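Local coordinates for aspartate-semialdehyde dehydrogenase (Thermus thermophilus, PDB 2YV3) that catalyses the NADPH-dependent reductive dephosphorylation of L-aspartyl-4-phosphate to L-aspartate-semialdehyde, the second step from aspartate towards lysine, methionine and threonine, at the interface of chains A and B. Coordinates in Å, arbitrary orientation; residue numbers count along the deposited sequence, not the author numbering. Chains: chain A/B, Aspartate-semialdehyde dehydrogenase.

Contact 1: the interface of chains A and B. Residues chain A 193, 198, 202, 204, 207; chain B 276, 292, 294.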
loop_
_atom_site.group_PDB
_atom_site.type_symbol
_atom_site.label_atom_id
_atom_site.label_comp_id
_atom_site.label_asym_id
_atom_site.label_seq_id
_atom_site.Cartn_x
_atom_site.Cartn_y
_atom_site.Cartn_z
ATOM N N PRO A 193 -4.712 -5.536 6.067
ATOM C CA PRO A 193 -4.342 -4.381 6.893
ATOM C C PRO A 193 -4.097 -4.878 8.323
ATOM O O PRO A 193 -4.595 -4.335 9.299
ATOM C CB PRO A 193 -5.563 -3.484 6.771
ATOM C CG PRO A 193 -6.666 -4.479 6.706
ATOM C CD PRO A 193 -6.152 -5.516 5.762
ATOM N N PHE A 198 -2.777 -6.679 17.878
ATOM C CA PHE A 198 -3.566 -5.484 18.151
ATOM C C PHE A 198 -3.440 -5.086 19.589
ATOM O O PHE A 198 -3.618 -5.902 20.480
ATOM C CB PHE A 198 -5.051 -5.710 17.822
ATOM C CG PHE A 198 -5.354 -5.661 16.360
ATOM C CD1 PHE A 198 -5.532 -4.448 15.722
ATOM C CD2 PHE A 198 -5.382 -6.821 15.609
ATOM C CE1 PHE A 198 -5.730 -4.388 14.339
ATOM C CE2 PHE A 198 -5.580 -6.775 14.241
ATOM C CZ PHE A 198 -5.752 -5.553 13.600
ATOM N N GLY A 202 -5.592 0.540 19.174
ATOM C CA GLY A 202 -6.034 0.269 17.817
ATOM C C GLY A 202 -4.986 -0.240 16.845
ATOM O O GLY A 202 -5.284 -1.052 15.964
ATOM N N THR A 204 -1.274 -2.068 15.646
ATOM C CA THR A 204 -0.723 -3.408 15.811
ATOM C C THR A 204 0.696 -3.244 16.341
ATOM O O THR A 204 1.279 -2.162 16.231
ATOM C CB THR A 204 -0.686 -4.181 14.462
ATOM O OG1 THR A 204 0.346 -3.649 13.616
ATOM C CG2 THR A 204 -2.041 -4.073 13.756
ATOM N N GLU A 207 2.880 -1.708 13.676
ATOM C CA GLU A 207 2.670 -0.273 13.546
ATOM C C GLU A 207 3.362 0.469 14.683
ATOM O O GLU A 207 4.151 1.387 14.442
ATOM C CB GLU A 207 1.168 0.047 13.568
ATOM C CG GLU A 207 0.438 -0.480 12.360
ATOM C CD GLU A 207 -1.068 -0.366 12.454
ATOM O OE1 GLU A 207 -1.670 -1.014 13.332
ATOM O OE2 GLU A 207 -1.657 0.374 11.645
ATOM N N TYR B 276 -11.315 -6.947 9.202
ATOM C CA TYR B 276 -11.036 -5.620 8.621
ATOM C C TYR B 276 -11.209 -5.793 7.112
ATOM O O TYR B 276 -11.212 -6.920 6.637
ATOM C CB TYR B 276 -9.606 -5.172 8.940
ATOM C CG TYR B 276 -8.713 -6.347 9.144
ATOM C CD1 TYR B 276 -8.392 -7.189 8.082
ATOM C CD2 TYR B 276 -8.298 -6.699 10.413
ATOM C CE1 TYR B 276 -7.698 -8.352 8.286
ATOM C CE2 TYR B 276 -7.599 -7.865 10.629
ATOM C CZ TYR B 276 -7.308 -8.688 9.565
ATOM O OH TYR B 276 -6.661 -9.864 9.798
ATOM N N ARG B 292 -10.552 -0.842 10.941
ATOM C CA ARG B 292 -9.245 -0.466 11.455
ATOM C C ARG B 292 -9.346 0.959 12.003
ATOM O O ARG B 292 -8.339 1.663 12.121
ATOM C CB ARG B 292 -8.182 -0.550 10.355
ATOM C CG ARG B 292 -7.664 -1.949 10.122
ATOM C CD ARG B 292 -7.097 -2.542 11.403
ATOM N NE ARG B 292 -5.649 -2.354 11.516
ATOM C CZ ARG B 292 -5.044 -1.203 11.788
ATOM N NH1 ARG B 292 -5.744 -0.104 11.987
ATOM N NH2 ARG B 292 -3.728 -1.157 11.865
ATOM N N ARG B 294 -9.257 3.866 14.265
ATOM C CA ARG B 294 -8.529 4.062 15.496
ATOM C C ARG B 294 -8.157 5.506 15.749
ATOM O O ARG B 294 -8.166 6.331 14.836
ATOM C CB ARG B 294 -7.267 3.185 15.462
ATOM C CG ARG B 294 -6.472 3.283 14.148
ATOM C CD ARG B 294 -5.286 2.323 14.119
ATOM N NE ARG B 294 -4.288 2.648 13.085
ATOM C CZ ARG B 294 -4.505 2.621 11.770
ATOM N NH1 ARG B 294 -5.692 2.286 11.292
ATOM N NH2 ARG B 294 -3.529 2.912 10.931
#
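B:Arg292 reaches from strand 288-295 into chain A, where A:Pro193, A:Phe198 and A:Glu207 receive different stretches of its side chain across the homodimer interface. The chain is bent at chi2 (-57°) and chi3, a fold that carries the guanidinium past the phenyl ring to the carboxylate beyond. CD and NE run along the rim of A:Phe198, with B:Arg292 CD 3.7 Å from A:Phe198 CE1, and the guanidinium plane stands 79° from the ring. B:Arg292 NE also makes a weak hydrogen bond to the A:Pro193 carbonyl O at 3.2 Å. The charge is met further out: NH2 of B:Arg292 sits in front of both carboxylate oxygens of A:Glu207, whose CD lies at the edge of the guanidinium, in its plane; the salt bridge closes to 2.5 Å at OE1, with the two planes 63° apart instead of paired flat. The acid is positioned from its own side, as the backbone N of A:Thr204 donates to A:Glu207 OE1 (2.6 Å) on its anti side. B:Arg294 brings a second positive group to the same acid, its NH2 3.2 Å from A:Glu207 OE2, and NH2 of B:Arg292 lies over the centre of the B:Arg294 guanidinium; the shared carboxylate probably offsets the two charges. Replacing B:Arg292 with a leucine would probably leave A:Glu207 without its nearer cationic mate and the A:Pro193 carbonyl without its weak donor. The pyrrolidine ring of A:Pro193 meets B:Tyr276 obliquely, its CG 3.5 Å from B:Tyr276 CD1. Behind the charged cluster, B:Arg294 NH1 donates a hydrogen bond to the B:Arg292 carbonyl O at 2.8 Å; the donor lies in the carbonyl plane, and the O nearly in the B:Arg294 guanidinium plane.

Contact 2: the interface of chains A and B. Residues chain A 278-280; chain B 185, 190-193.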
loop_
_atom_site.group_PDB
_atom_site.type_symbol
_atom_site.label_atom_id
_atom_site.label_comp_id
_atom_site.label_asym_id
_atom_site.label_seq_id
_atom_site.Cartn_x
_atom_site.Cartn_y
_atom_site.Cartn_z
ATOM N N MET A 278 11.032 0.738 -6.176
ATOM C CA MET A 278 10.174 -0.411 -6.387
ATOM C C MET A 278 10.782 -1.720 -5.877
ATOM O O MET A 278 11.974 -1.984 -6.053
ATOM C CB MET A 278 9.870 -0.577 -7.869
ATOM C CG MET A 278 8.916 0.404 -8.451
ATOM S SD MET A 278 8.352 -0.127 -10.116
ATOM C CE MET A 278 9.893 -0.828 -10.834
ATOM N N PRO A 279 9.967 -2.566 -5.239
ATOM C CA PRO A 279 10.534 -3.828 -4.759
ATOM C C PRO A 279 11.192 -4.573 -5.943
ATOM O O PRO A 279 12.017 -5.471 -5.776
ATOM C CB PRO A 279 9.313 -4.562 -4.175
ATOM C CG PRO A 279 8.143 -3.947 -4.864
ATOM C CD PRO A 279 8.525 -2.488 -4.967
ATOM N N LEU A 280 10.822 -4.165 -7.147
ATOM C CA LEU A 280 11.356 -4.765 -8.362
ATOM C C LEU A 280 12.871 -4.665 -8.417
ATOM O O LEU A 280 13.553 -5.595 -8.839
ATOM C CB LEU A 280 10.765 -4.055 -9.583
ATOM C CG LEU A 280 11.446 -4.380 -10.909
ATOM C CD1 LEU A 280 11.492 -5.909 -11.085
ATOM C CD2 LEU A 280 10.693 -3.713 -12.056
ATOM N N HIS B 185 5.500 -0.753 -15.283
ATOM C CA HIS B 185 6.552 -1.750 -15.074
ATOM C C HIS B 185 5.871 -3.095 -14.842
ATOM O O HIS B 185 4.647 -3.183 -14.894
ATOM C CB HIS B 185 7.383 -1.361 -13.843
ATOM C CG HIS B 185 8.038 -0.018 -13.958
ATOM N ND1 HIS B 185 9.265 0.169 -14.565
ATOM C CD2 HIS B 185 7.603 1.216 -13.602
ATOM C CE1 HIS B 185 9.553 1.458 -14.581
ATOM N NE2 HIS B 185 8.560 2.116 -14.002
ATOM N N ASN B 190 4.768 -7.084 -7.109
ATOM C CA ASN B 190 5.463 -5.808 -6.992
ATOM C C ASN B 190 4.501 -4.630 -6.804
ATOM O O ASN B 190 3.307 -4.760 -7.045
ATOM C CB ASN B 190 6.290 -5.624 -8.264
ATOM C CG ASN B 190 6.989 -4.299 -8.327
ATOM O OD1 ASN B 190 7.846 -4.001 -7.503
ATOM N ND2 ASN B 190 6.638 -3.493 -9.322
ATOM N N VAL B 191 5.011 -3.492 -6.351
ATOM C CA VAL B 191 4.179 -2.297 -6.198
ATOM C C VAL B 191 4.772 -1.232 -7.109
ATOM O O VAL B 191 5.991 -1.120 -7.215
ATOM C CB VAL B 191 4.166 -1.719 -4.744
ATOM C CG1 VAL B 191 3.094 -2.370 -3.933
ATOM C CG2 VAL B 191 5.513 -1.898 -4.090
ATOM N N ILE B 192 3.911 -0.454 -7.755
ATOM C CA ILE B 192 4.343 0.595 -8.675
ATOM C C ILE B 192 3.785 1.945 -8.214
ATOM O O ILE B 192 2.596 2.207 -8.373
ATOM C CB ILE B 192 3.854 0.273 -10.113
ATOM C CG1 ILE B 192 4.437 -1.075 -10.548
ATOM C CG2 ILE B 192 4.288 1.361 -11.087
ATOM C CD1 ILE B 192 3.744 -1.696 -11.684
ATOM N N PRO B 193 4.656 2.817 -7.642
ATOM C CA PRO B 193 4.371 4.153 -7.117
ATOM C C PRO B 193 4.156 5.194 -8.196
ATOM O O PRO B 193 4.747 6.266 -8.164
ATOM C CB PRO B 193 5.604 4.447 -6.286
ATOM C CG PRO B 193 6.667 3.884 -7.117
ATOM C CD PRO B 193 6.096 2.532 -7.503
#
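A:Met278 turns CG away from its carbonyl carbon (chi1 -74°) and kinks at the thioether (chi3 -39°), which lays the S-methyl end over the imidazole of B:His185. B:Asn190 extends with CG trans to its main-chain N (chi1 176°), and this carries its amide to the first turn of helix 279-282 in chain A. The methyl CE of A:Met278 lies 3.7 Å above the B:His185 ring plane, displaced towards the rim, in a CH-pi contact. A:Met278 SD is 3.8 Å from CD2 of B:His185. Nearer the backbone, A:Met278 CG rests 3.5 Å from the carbonyl O of B:Val191 and also touches CD of B:Pro193, the two side chains crossing at about a right angle. B:Ile192 flanks the sulfur more loosely, its CG1 4.1 Å from A:Met278 SD. The A:Met278 side chain is thus bordered by an imidazole face and by the loop residues 191-193.

B:Asn190 works on the neighbouring turn. Its amide carbon CG is 3.7 Å from CG of A:Pro279, and A:Leu280 CB is 4.0 Å from CG of B:Asn190. OD1 of B:Asn190 comes within 3.0 Å of A:Leu280 N, but the amide hydrogen is not aimed at it and the pair is no hydrogen bond; the oxygen is modelled too near A:Pro279, so its exact position is doubtful. ND2 of B:Asn190 stands 3.9 Å from SD of A:Met278, so that the amide lies beside both the thioether and the helix start. CG2 of B:Val191 also lies by the A:Pro279 ring, modelled too close for its exact placement to count. With no salt bridge in the patch, shape and van der Waals contact dominate: the loop holding A:Met278 and its short helix are fitted against a loop of the partner, contributing to the homodimer.

The centres of contact 1 and contact 2 lie about 25 Å apart along one two-fold symmetric interface, and each has a twin with the chains exchanged. Residue 193 serves in both, from chain A in contact 1 and from chain B in contact 2. By the two-fold, the twin of contact 2 puts residue 278 of chain B near A:Pro193, next to contact 1, so the pairing of the 193 and 276-280 stretches links a charged patch to a mainly apolar one. Contact 1 is centred about 16 Å from A:Cys125, contact 2 about 15 Å from B:His238, so dimerisation may indirectly support both active sites.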